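Local coordinates for Apc35852 (PDB 1U9C), which is of unknown function but belongs to the DJ-1/PfpI family, whose members include chaperones and cysteine peptidases, at residues Y35-E40 and K215-L220; R161-D166 and G188-F193; L9-N14 and A80-D85; G134-T139 and M169-E174. All blocks are in the same frame, centred on the assembly; numbering follows the deposited sequence.

Interaction 1. Residues Y35-E40 and K215-L220; sequences YLVFQE and KVVAAL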
# COMPACT_ATOMS: atom_id res chain seq x y z
N TYR A 35 -7.04 5.89 6.25
CA TYR A 35 -7.06 5.86 7.73
C TYR A 35 -8.39 6.50 8.22
O TYR A 35 -9.07 5.89 9.06
CB TYR A 35 -5.86 6.66 8.25
CG TYR A 35 -5.76 6.74 9.78
CD1 TYR A 35 -5.18 5.74 10.47
CD2 TYR A 35 -6.22 7.83 10.48
CE1 TYR A 35 -5.07 5.79 11.85
CE2 TYR A 35 -6.08 7.87 11.88
CZ TYR A 35 -5.49 6.86 12.50
OH TYR A 35 -5.36 6.91 13.90
N LEU A 36 -8.75 7.63 7.67
CA LEU A 36 -9.97 8.32 8.11
C LEU A 36 -11.20 7.46 7.76
O LEU A 36 -12.14 7.34 8.58
CB LEU A 36 -10.08 9.71 7.43
CG LEU A 36 -11.33 10.57 7.66
CD1 LEU A 36 -11.40 10.91 9.13
CD2 LEU A 36 -11.38 11.82 6.81
N VAL A 37 -11.28 6.88 6.55
CA VAL A 37 -12.37 5.97 6.19
C VAL A 37 -12.50 4.85 7.20
O VAL A 37 -13.62 4.55 7.70
CB VAL A 37 -12.18 5.40 4.73
CG1 VAL A 37 -13.13 4.20 4.44
CG2 VAL A 37 -12.36 6.49 3.67
N PHE A 38 -11.38 4.19 7.52
CA PHE A 38 -11.44 3.08 8.46
C PHE A 38 -11.82 3.50 9.88
O PHE A 38 -12.61 2.83 10.55
CB PHE A 38 -10.10 2.32 8.45
CG PHE A 38 -9.71 1.75 7.11
CD1 PHE A 38 -10.64 1.28 6.20
CD2 PHE A 38 -8.38 1.68 6.75
CE1 PHE A 38 -10.27 0.77 4.99
CE2 PHE A 38 -8.02 1.17 5.54
CZ PHE A 38 -8.96 0.72 4.66
N GLN A 39 -11.27 4.62 10.34
CA GLN A 39 -11.67 5.15 11.65
C GLN A 39 -13.17 5.47 11.66
O GLN A 39 -13.84 5.14 12.68
CB GLN A 39 -10.84 6.40 11.97
CG GLN A 39 -9.42 6.10 12.29
CD GLN A 39 -9.28 5.32 13.55
OE1 GLN A 39 -8.71 4.23 13.59
NE2 GLN A 39 -9.90 5.83 14.59
N GLU A 40 -13.73 6.06 10.58
CA GLU A 40 -15.20 6.41 10.50
C GLU A 40 -16.05 5.18 10.61
O GLU A 40 -17.19 5.24 11.10
CB GLU A 40 -15.51 7.10 9.15
CG GLU A 40 -15.07 8.56 9.03
CD GLU A 40 -15.09 9.14 7.59
OE1 GLU A 40 -15.12 8.43 6.55
OE2 GLU A 40 -15.04 10.38 7.46
N LYS A 215 -13.44 -0.18 -1.22
CA LYS A 215 -13.47 -1.59 -1.55
C LYS A 215 -13.12 -2.49 -0.37
O LYS A 215 -13.70 -3.56 -0.21
CB LYS A 215 -12.57 -1.94 -2.77
CG LYS A 215 -13.16 -1.51 -4.14
CD LYS A 215 -12.16 -1.66 -5.31
CE LYS A 215 -12.82 -1.42 -6.67
NZ LYS A 215 -13.21 0.02 -6.89
N VAL A 216 -12.15 -2.05 0.44
CA VAL A 216 -11.79 -2.78 1.67
C VAL A 216 -12.98 -2.82 2.58
O VAL A 216 -13.32 -3.86 3.12
CB VAL A 216 -10.54 -2.18 2.32
CG1 VAL A 216 -10.26 -2.81 3.65
CG2 VAL A 216 -9.35 -2.34 1.36
N VAL A 217 -13.62 -1.69 2.79
CA VAL A 217 -14.80 -1.63 3.65
C VAL A 217 -15.88 -2.59 3.17
O VAL A 217 -16.44 -3.33 3.95
CB VAL A 217 -15.39 -0.15 3.73
CG1 VAL A 217 -16.75 -0.12 4.39
CG2 VAL A 217 -14.42 0.77 4.44
N ALA A 218 -16.13 -2.60 1.86
CA ALA A 218 -17.16 -3.50 1.32
C ALA A 218 -16.81 -4.96 1.57
O ALA A 218 -17.66 -5.73 2.02
CB ALA A 218 -17.32 -3.32 -0.20
N ALA A 219 -15.54 -5.33 1.31
CA ALA A 219 -15.12 -6.70 1.59
C ALA A 219 -15.23 -7.07 3.07
O ALA A 219 -15.64 -8.19 3.41
CB ALA A 219 -13.71 -6.91 1.10
N LEU A 220 -14.91 -6.14 3.99
CA LEU A 220 -15.06 -6.41 5.41
C LEU A 220 -16.53 -6.51 5.83
O LEU A 220 -16.91 -7.35 6.65
CB LEU A 220 -14.32 -5.32 6.19
CG LEU A 220 -12.81 -5.38 6.11
CD1 LEU A 220 -12.22 -4.16 6.75
CD2 LEU A 220 -12.30 -6.61 6.82

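Interaction 2. Residues R161-D166 and G188-F193; sequences REVGLD and GKWTDF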
# COMPACT_ATOMS: atom_id res chain seq x y z
N ARG A 161 7.23 7.24 -16.11
CA ARG A 161 8.02 7.96 -17.11
C ARG A 161 7.68 9.44 -17.10
O ARG A 161 8.55 10.26 -17.28
CB ARG A 161 7.76 7.40 -18.51
CG ARG A 161 8.36 6.01 -18.77
CD ARG A 161 8.30 5.60 -20.22
NE ARG A 161 6.96 5.80 -20.76
CZ ARG A 161 6.00 4.89 -20.83
NH1 ARG A 161 6.19 3.63 -20.42
NH2 ARG A 161 4.82 5.24 -21.33
N GLU A 162 6.40 9.78 -16.90
CA GLU A 162 6.01 11.18 -16.87
C GLU A 162 6.67 11.93 -15.73
O GLU A 162 7.18 13.03 -15.92
CB GLU A 162 4.49 11.35 -16.81
CG GLU A 162 4.09 12.79 -16.46
CD GLU A 162 2.74 13.22 -17.01
OE1 GLU A 162 1.99 13.88 -16.25
OE2 GLU A 162 2.43 12.92 -18.18
N VAL A 163 6.70 11.32 -14.55
CA VAL A 163 7.29 11.99 -13.39
C VAL A 163 8.82 12.06 -13.55
O VAL A 163 9.45 12.91 -12.92
CB VAL A 163 6.85 11.37 -12.01
CG1 VAL A 163 5.35 11.32 -11.89
CG2 VAL A 163 7.44 10.00 -11.78
N GLY A 164 9.40 11.19 -14.37
CA GLY A 164 10.83 11.19 -14.65
C GLY A 164 11.71 10.29 -13.77
O GLY A 164 12.94 10.31 -13.93
N LEU A 165 11.10 9.46 -12.92
CA LEU A 165 11.87 8.69 -11.92
C LEU A 165 12.01 7.23 -12.29
O LEU A 165 12.67 6.48 -11.55
CB LEU A 165 11.19 8.78 -10.57
CG LEU A 165 11.36 10.15 -9.90
CD1 LEU A 165 10.55 10.24 -8.62
CD2 LEU A 165 12.82 10.48 -9.64
N ASP A 166 11.40 6.81 -13.39
CA ASP A 166 11.65 5.47 -13.93
C ASP A 166 13.14 5.08 -13.97
O ASP A 166 13.47 3.94 -13.58
CB ASP A 166 11.04 5.29 -15.34
CG ASP A 166 11.66 6.18 -16.39
OD1 ASP A 166 11.85 7.39 -16.14
OD2 ASP A 166 11.97 5.74 -17.52
N GLY A 188 -7.08 6.01 -16.95
CA GLY A 188 -6.30 7.16 -17.38
C GLY A 188 -5.26 7.56 -16.35
O GLY A 188 -5.50 7.44 -15.14
N LYS A 189 -4.10 8.02 -16.81
CA LYS A 189 -3.10 8.51 -15.87
C LYS A 189 -3.79 9.51 -14.93
O LYS A 189 -4.64 10.29 -15.35
CB LYS A 189 -1.88 9.14 -16.57
CG LYS A 189 -2.16 10.23 -17.60
CD LYS A 189 -0.86 10.88 -18.03
CE LYS A 189 -1.04 11.75 -19.24
NZ LYS A 189 0.23 12.43 -19.62
N TRP A 190 -3.44 9.45 -13.66
CA TRP A 190 -3.94 10.39 -12.65
C TRP A 190 -5.44 10.45 -12.45
O TRP A 190 -5.93 11.44 -11.94
CB TRP A 190 -3.42 11.82 -12.93
CG TRP A 190 -2.02 11.89 -13.35
CD1 TRP A 190 -1.53 12.37 -14.54
CD2 TRP A 190 -0.90 11.46 -12.59
NE1 TRP A 190 -0.16 12.25 -14.55
CE2 TRP A 190 0.25 11.70 -13.36
CE3 TRP A 190 -0.74 10.89 -11.31
CZ2 TRP A 190 1.53 11.39 -12.91
CZ3 TRP A 190 0.52 10.59 -10.87
CH2 TRP A 190 1.65 10.85 -11.67
N THR A 191 -6.17 9.41 -12.85
CA THR A 191 -7.58 9.29 -12.54
C THR A 191 -7.83 8.21 -11.49
O THR A 191 -7.02 7.29 -11.33
CB THR A 191 -8.40 8.92 -13.80
OG1 THR A 191 -8.01 7.63 -14.31
CG2 THR A 191 -8.11 9.87 -14.94
N ASP A 192 -8.97 8.31 -10.81
CA ASP A 192 -9.36 7.35 -9.80
C ASP A 192 -9.67 6.06 -10.51
O ASP A 192 -10.63 5.95 -11.27
CB ASP A 192 -10.57 7.88 -9.00
CG ASP A 192 -11.15 6.85 -8.07
OD1 ASP A 192 -10.49 5.82 -7.81
OD2 ASP A 192 -12.30 6.96 -7.58
N PHE A 193 -8.85 5.07 -10.24
CA PHE A 193 -9.03 3.74 -10.72
C PHE A 193 -8.60 2.74 -9.66
O PHE A 193 -7.43 2.73 -9.22
CB PHE A 193 -8.23 3.48 -12.00
CG PHE A 193 -8.48 2.12 -12.56
CD1 PHE A 193 -9.69 1.83 -13.20
CD2 PHE A 193 -7.57 1.11 -12.39
CE1 PHE A 193 -9.94 0.57 -13.67
CE2 PHE A 193 -7.82 -0.16 -12.89
CZ PHE A 193 -9.01 -0.43 -13.52

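Interaction 3. Residues L9-N14 and A80-D85; sequences LMVVTN and ARLSKD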
# COMPACT_ATOMS: atom_id res chain seq x y z
N LEU A 9 -4.56 -3.51 9.55
CA LEU A 9 -3.13 -3.21 9.69
C LEU A 9 -2.72 -2.31 8.52
O LEU A 9 -2.89 -2.70 7.37
CB LEU A 9 -2.32 -4.50 9.64
CG LEU A 9 -0.80 -4.33 9.65
CD1 LEU A 9 -0.32 -3.73 10.96
CD2 LEU A 9 -0.14 -5.68 9.37
N MET A 10 -2.19 -1.13 8.81
CA MET A 10 -1.65 -0.26 7.75
C MET A 10 -0.15 -0.22 7.81
O MET A 10 0.36 -0.12 8.95
CB MET A 10 -2.22 1.15 7.88
CG MET A 10 -3.75 1.17 7.76
SD MET A 10 -4.47 2.83 7.70
CE MET A 10 -4.07 3.31 6.03
N VAL A 11 0.54 -0.39 6.69
CA VAL A 11 2.00 -0.43 6.72
C VAL A 11 2.52 0.57 5.71
O VAL A 11 2.18 0.55 4.54
CB VAL A 11 2.54 -1.83 6.39
CG1 VAL A 11 4.05 -1.85 6.58
CG2 VAL A 11 1.92 -2.91 7.26
N VAL A 12 3.39 1.48 6.19
CA VAL A 12 3.97 2.51 5.36
C VAL A 12 5.52 2.45 5.36
O VAL A 12 6.18 1.87 6.20
CB VAL A 12 3.49 3.93 5.80
CG1 VAL A 12 1.99 4.00 5.71
CG2 VAL A 12 3.99 4.29 7.22
N THR A 13 6.06 3.11 4.32
CA THR A 13 7.52 3.23 4.11
C THR A 13 8.16 4.17 5.11
O THR A 13 7.52 5.03 5.73
CB THR A 13 7.75 3.74 2.67
OG1 THR A 13 9.16 3.73 2.34
CG2 THR A 13 7.31 5.17 2.47
N ASN A 14 9.47 3.98 5.30
CA ASN A 14 10.32 4.91 5.99
C ASN A 14 11.47 5.40 5.10
O ASN A 14 12.38 6.06 5.62
CB ASN A 14 10.94 4.31 7.25
CG ASN A 14 9.92 3.75 8.19
OD1 ASN A 14 9.51 2.63 8.02
ND2 ASN A 14 9.51 4.52 9.22
N ALA A 80 4.22 1.95 14.92
CA ALA A 80 4.77 0.67 15.37
C ALA A 80 5.75 0.13 14.35
O ALA A 80 5.58 0.34 13.16
CB ALA A 80 3.65 -0.31 15.59
N ARG A 81 6.76 -0.61 14.78
CA ARG A 81 7.65 -1.27 13.88
C ARG A 81 7.04 -2.58 13.46
O ARG A 81 6.77 -3.44 14.29
CB ARG A 81 8.96 -1.51 14.60
CG ARG A 81 10.01 -2.17 13.77
CD ARG A 81 11.38 -2.20 14.46
NE ARG A 81 11.37 -2.87 15.75
CZ ARG A 81 11.67 -4.16 15.94
NH1 ARG A 81 12.01 -4.92 14.92
NH2 ARG A 81 11.65 -4.69 17.16
N LEU A 82 6.88 -2.81 12.17
CA LEU A 82 6.25 -4.02 11.70
C LEU A 82 7.00 -5.24 12.24
O LEU A 82 8.19 -5.32 12.16
CB LEU A 82 6.31 -4.06 10.18
CG LEU A 82 5.58 -5.21 9.50
CD1 LEU A 82 4.12 -5.11 9.75
CD2 LEU A 82 5.97 -5.26 8.06
N SER A 83 6.23 -6.23 12.66
CA SER A 83 6.73 -7.52 13.22
C SER A 83 6.05 -8.66 12.51
O SER A 83 4.94 -8.56 12.03
CB SER A 83 6.36 -7.57 14.71
OG SER A 83 6.58 -8.81 15.30
N LYS A 84 6.69 -9.84 12.56
CA LYS A 84 6.00 -11.07 12.14
C LYS A 84 4.76 -11.38 12.98
O LYS A 84 3.82 -11.98 12.47
CB LYS A 84 6.94 -12.25 12.09
CG LYS A 84 7.99 -12.10 11.05
CD LYS A 84 8.83 -13.36 10.83
CE LYS A 84 9.86 -13.11 9.70
NZ LYS A 84 10.96 -14.11 9.70
N ASP A 85 4.69 -10.85 14.20
CA ASP A 85 3.48 -10.96 15.03
C ASP A 85 2.25 -10.32 14.34
O ASP A 85 1.11 -10.68 14.56
CB ASP A 85 3.70 -10.32 16.42
CG ASP A 85 4.70 -11.05 17.27
OD1 ASP A 85 4.98 -12.22 16.97
OD2 ASP A 85 5.24 -10.51 18.26

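Interaction 4. Residues G134-T139 and M169-E174; sequences GLVNAT and MPFLLE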
# COMPACT_ATOMS: atom_id res chain seq x y z
N GLY A 134 5.13 -4.00 -2.34
CA GLY A 134 5.23 -4.98 -1.26
C GLY A 134 4.86 -6.37 -1.75
O GLY A 134 5.28 -7.35 -1.17
N LEU A 135 4.10 -6.44 -2.85
CA LEU A 135 3.64 -7.74 -3.39
C LEU A 135 4.61 -8.38 -4.38
O LEU A 135 4.43 -9.56 -4.75
CB LEU A 135 2.32 -7.54 -4.10
CG LEU A 135 1.14 -7.28 -3.19
CD1 LEU A 135 -0.00 -6.60 -3.95
CD2 LEU A 135 0.68 -8.65 -2.60
N VAL A 136 5.62 -7.65 -4.85
CA VAL A 136 6.37 -8.11 -6.04
C VAL A 136 7.06 -9.46 -5.79
O VAL A 136 7.11 -10.31 -6.70
CB VAL A 136 7.34 -7.00 -6.54
CG1 VAL A 136 8.46 -7.55 -7.39
CG2 VAL A 136 6.51 -5.96 -7.29
N ASN A 137 7.60 -9.66 -4.59
CA ASN A 137 8.32 -10.87 -4.20
C ASN A 137 7.64 -11.62 -3.03
O ASN A 137 8.29 -12.44 -2.37
CB ASN A 137 9.75 -10.51 -3.82
CG ASN A 137 10.47 -9.78 -4.94
OD1 ASN A 137 10.47 -10.24 -6.09
ND2 ASN A 137 11.18 -8.70 -4.61
N ALA A 138 6.34 -11.40 -2.87
CA ALA A 138 5.52 -12.08 -1.85
C ALA A 138 4.80 -13.28 -2.48
O ALA A 138 4.41 -13.24 -3.65
CB ALA A 138 4.50 -11.15 -1.25
N THR A 139 4.70 -14.37 -1.72
CA THR A 139 4.22 -15.65 -2.26
C THR A 139 3.42 -16.37 -1.24
O THR A 139 3.49 -16.11 -0.05
CB THR A 139 5.38 -16.60 -2.67
OG1 THR A 139 6.13 -16.99 -1.50
CG2 THR A 139 6.44 -15.97 -3.62
N MET A 169 14.39 3.94 -10.51
CA MET A 169 13.75 2.83 -9.84
C MET A 169 14.55 1.57 -10.06
O MET A 169 15.11 1.35 -11.13
CB MET A 169 12.35 2.62 -10.41
CG MET A 169 11.40 3.72 -10.06
SD MET A 169 11.12 4.06 -8.30
CE MET A 169 12.25 5.45 -8.11
N PRO A 170 14.61 0.74 -9.01
CA PRO A 170 15.29 -0.54 -9.05
C PRO A 170 14.63 -1.52 -10.01
O PRO A 170 15.30 -2.45 -10.48
CB PRO A 170 15.19 -1.02 -7.61
CG PRO A 170 14.14 -0.37 -7.08
CD PRO A 170 14.10 1.02 -7.66
N PHE A 171 13.34 -1.29 -10.25
CA PHE A 171 12.54 -2.02 -11.25
C PHE A 171 11.31 -1.19 -11.51
O PHE A 171 10.99 -0.28 -10.74
CB PHE A 171 12.12 -3.38 -10.71
CG PHE A 171 11.32 -3.30 -9.42
CD1 PHE A 171 9.94 -3.30 -9.44
CD2 PHE A 171 11.98 -3.25 -8.20
CE1 PHE A 171 9.23 -3.21 -8.25
CE2 PHE A 171 11.28 -3.16 -7.03
CZ PHE A 171 9.90 -3.15 -7.05
N LEU A 172 10.58 -1.47 -12.57
CA LEU A 172 9.32 -0.78 -12.83
C LEU A 172 8.17 -1.64 -12.28
O LEU A 172 8.10 -2.83 -12.53
CB LEU A 172 9.09 -0.46 -14.32
CG LEU A 172 9.99 0.62 -14.91
CD1 LEU A 172 9.57 0.96 -16.31
CD2 LEU A 172 10.01 1.86 -14.01
N LEU A 173 7.31 -1.03 -11.50
CA LEU A 173 6.30 -1.76 -10.75
C LEU A 173 5.24 -2.48 -11.62
O LEU A 173 5.05 -3.67 -11.48
CB LEU A 173 5.64 -0.81 -9.78
CG LEU A 173 4.53 -1.40 -8.90
CD1 LEU A 173 5.04 -2.59 -8.20
CD2 LEU A 173 4.06 -0.39 -7.87
N GLU A 174 4.63 -1.76 -12.54
CA GLU A 174 3.63 -2.39 -13.43
C GLU A 174 4.27 -3.55 -14.22
O GLU A 174 3.75 -4.68 -14.30
CB GLU A 174 3.05 -1.34 -14.41
CG GLU A 174 2.32 -1.94 -15.63
CD GLU A 174 1.82 -0.90 -16.64
OE1 GLU A 174 1.99 0.34 -16.48
OE2 GLU A 174 1.23 -1.34 -17.67

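Interaction 1. Residues Y35-E40 and K215-L220
Phe38 reaches across from helix 28-40 to Val216 and Val217 on helix 209-221, and this ring gives up the most surface to the contact. Its CE1 lies 3.8 Å from CG1 of Val216, with CZ almost as near, and the two side chains cross at about a right angle. CG2 of Val217 comes to the same ring at its edge, close to the ring plane, 4.2 Å from Phe38 CE1. That methyl group is shared, since CG1 of Val37 meets Val217 CG2 at 3.7 Å. Val37 CG1 stands anti to its own backbone N (chi1 167°), which carries it to the second helix. The segment axes approach to 10.8 Å and run roughly in the same direction, 30° apart. Beneath them lies the central sheet, where Phe38 touches Val45 and Val216 touches Ala126. Trimming Phe38 to an alanine would probably open a gap between the helices beside Val216 CG1 and Val217 CG2. All four contacting residues are buried and apolar, so the two helices are held here by shape and exclusion of water, without polar bonds between the segments to fix their register.

Interaction 2. Residues R161-D166 and G188-F193
Glu162, on the last turn of helix 157-163, divides its carboxylate between two residues of the 188-193 loop. The ionic part is a salt bridge of 2.7 Å from Lys189 NZ to Glu162 OE2, which the ammonium group meets on the syn side, 19° out of the carboxylate plane. Both chains are extended beyond CG and cross at about a right angle. A hydrogen bond from an uncharged donor uses the other oxygen: the indole NE1 of Trp190 donates to Glu162 OE1 over 3.2 Å. It arrives from well above the carboxylate plane and is moderately bent, with an N-H...acceptor angle of 152°. Apolar contact continues along the same edge of the indole, where CG1 of Val163 lies 3.7 Å from Trp190 CH2. Within the loop, a type II turn from Gly188 to Thr191 presents Lys189 and Trp190 at its two central positions; Gly188 O accepts from both the backbone N and OG1 of Thr191. Trp190 N also donates to Glu159, about one helical turn back. A leucine in place of Trp190 has no N-H to offer Glu162 OE1, and the carboxylate, held by Lys189 alone within this contact, would probably be freer to turn. One carboxylate thus ties a surface loop to a helix end by charge and by a directed bond, and since Glu162 itself is exposed, solvent is likely to weaken the ionic share.

Interaction 3. Residues L9-N14 and A80-D85
Leu82 inserts its branched end against Leu9 and Val11, two residues of strand 7-12 whose side chains lie on the same face of the sheet. The contact between the segments is purely apolar. CD1 of Leu82 comes 4.0 Å from CG2 of Val11, while its other methyl, CD2, lies 4.2 Å from Val11 CG1, so the forks of the valine and the leucine meet methyl to methyl. The side chains cross at about a right angle. Leu9 adds a looser touch through CD2, 4.3 Å from Leu82 CD1. The reach comes from the leucine, whose CG is anti to its backbone N (chi1 -174°) and so carries both methyl groups down onto the strand. Polar bonds act locally, shaping the chain that follows: Ser83 OG accepts from the backbone N of Asp85 at 3.0 Å in an ST turn, and Ser83 N donates to Asp86. Lys84 forms a salt bridge with Glu109 and a cation-pi contact with Tyr113, placing this side near helix 109-120. On the opposite face of strand 7-12, Met10 packs on helix 28-40. With strand 44-49 lying between strands 7-12 and 80-81 in the sheet, the chain leaving the edge strand folds over one face to cover an inner parallel strand, an arrangement that belongs to the layered alpha/beta sandwich of the flavodoxin-like DJ-1/PfpI fold.

Interaction 4. Residues G134-T139 and M169-E174
A small apolar contact joins the turn that follows strand 124-127 to the approach and first turn of helix 173-179, with a single methyl group, Val136 CG2, at its centre. That methyl lies 3.8 Å from CD1 of Leu173 and 4.0 Å from CE1 of Phe171. It meets the phenyl ring obliquely, and the valine and phenylalanine side chains slide past each other in opposite directions, whereas Val136 and Leu173 cross at a slant. Phe171 holds its CG between its backbone N and carbonyl carbon (chi1 58°), the arrangement that turns the ring toward the valine. Leu173 instead sends CG anti to its backbone N (chi1 180°) and reaches Val136 with one branch. Leu172, between Phe171 and Leu173, is at the N-cap position of the helix. The valine side is shaped by a type I turn from Leu135 to Ala138, with a rather long 3.3 Å bond from Ala138 N to Leu135 O. Val136 also rests on Thr176 and Leu177 farther along helix 173-179, and Asn137 is bonded to Arg180 beyond its end, so the turn is seated along the helix. Upstream of it, just after strand 124-127, lies Cys129, present here as a 3-sulfinoalanine; this placement of a cysteine right after a parallel strand is consistent with the nucleophile elbow of the DJ-1/PfpI family.

Overall arrangement
From the N terminus, strand 7-12 opens interaction 3, which closes once the chain has passed helix 28-40, strand 44-49 and edge strand 80-81. Helix 28-40 meanwhile opens interaction 1, closed only by the last helix, 209-221, so interactions 1 and 3 cross; they also touch, Met10 packing against Tyr35 and Phe38. Interactions 4 and 2 are both nested in the large loop of interaction 1 and follow interaction 3 in series. They cross, because 161-166 falls between 134-139 and 169-174 while 188-193 comes after both, and they meet where Asp166 packs on Leu172. Interaction 1 joins two helices, and interaction 3 an inner strand to the chain leaving the edge strand, while 2 and 4 join helices 157-163 and 173-179 to loops.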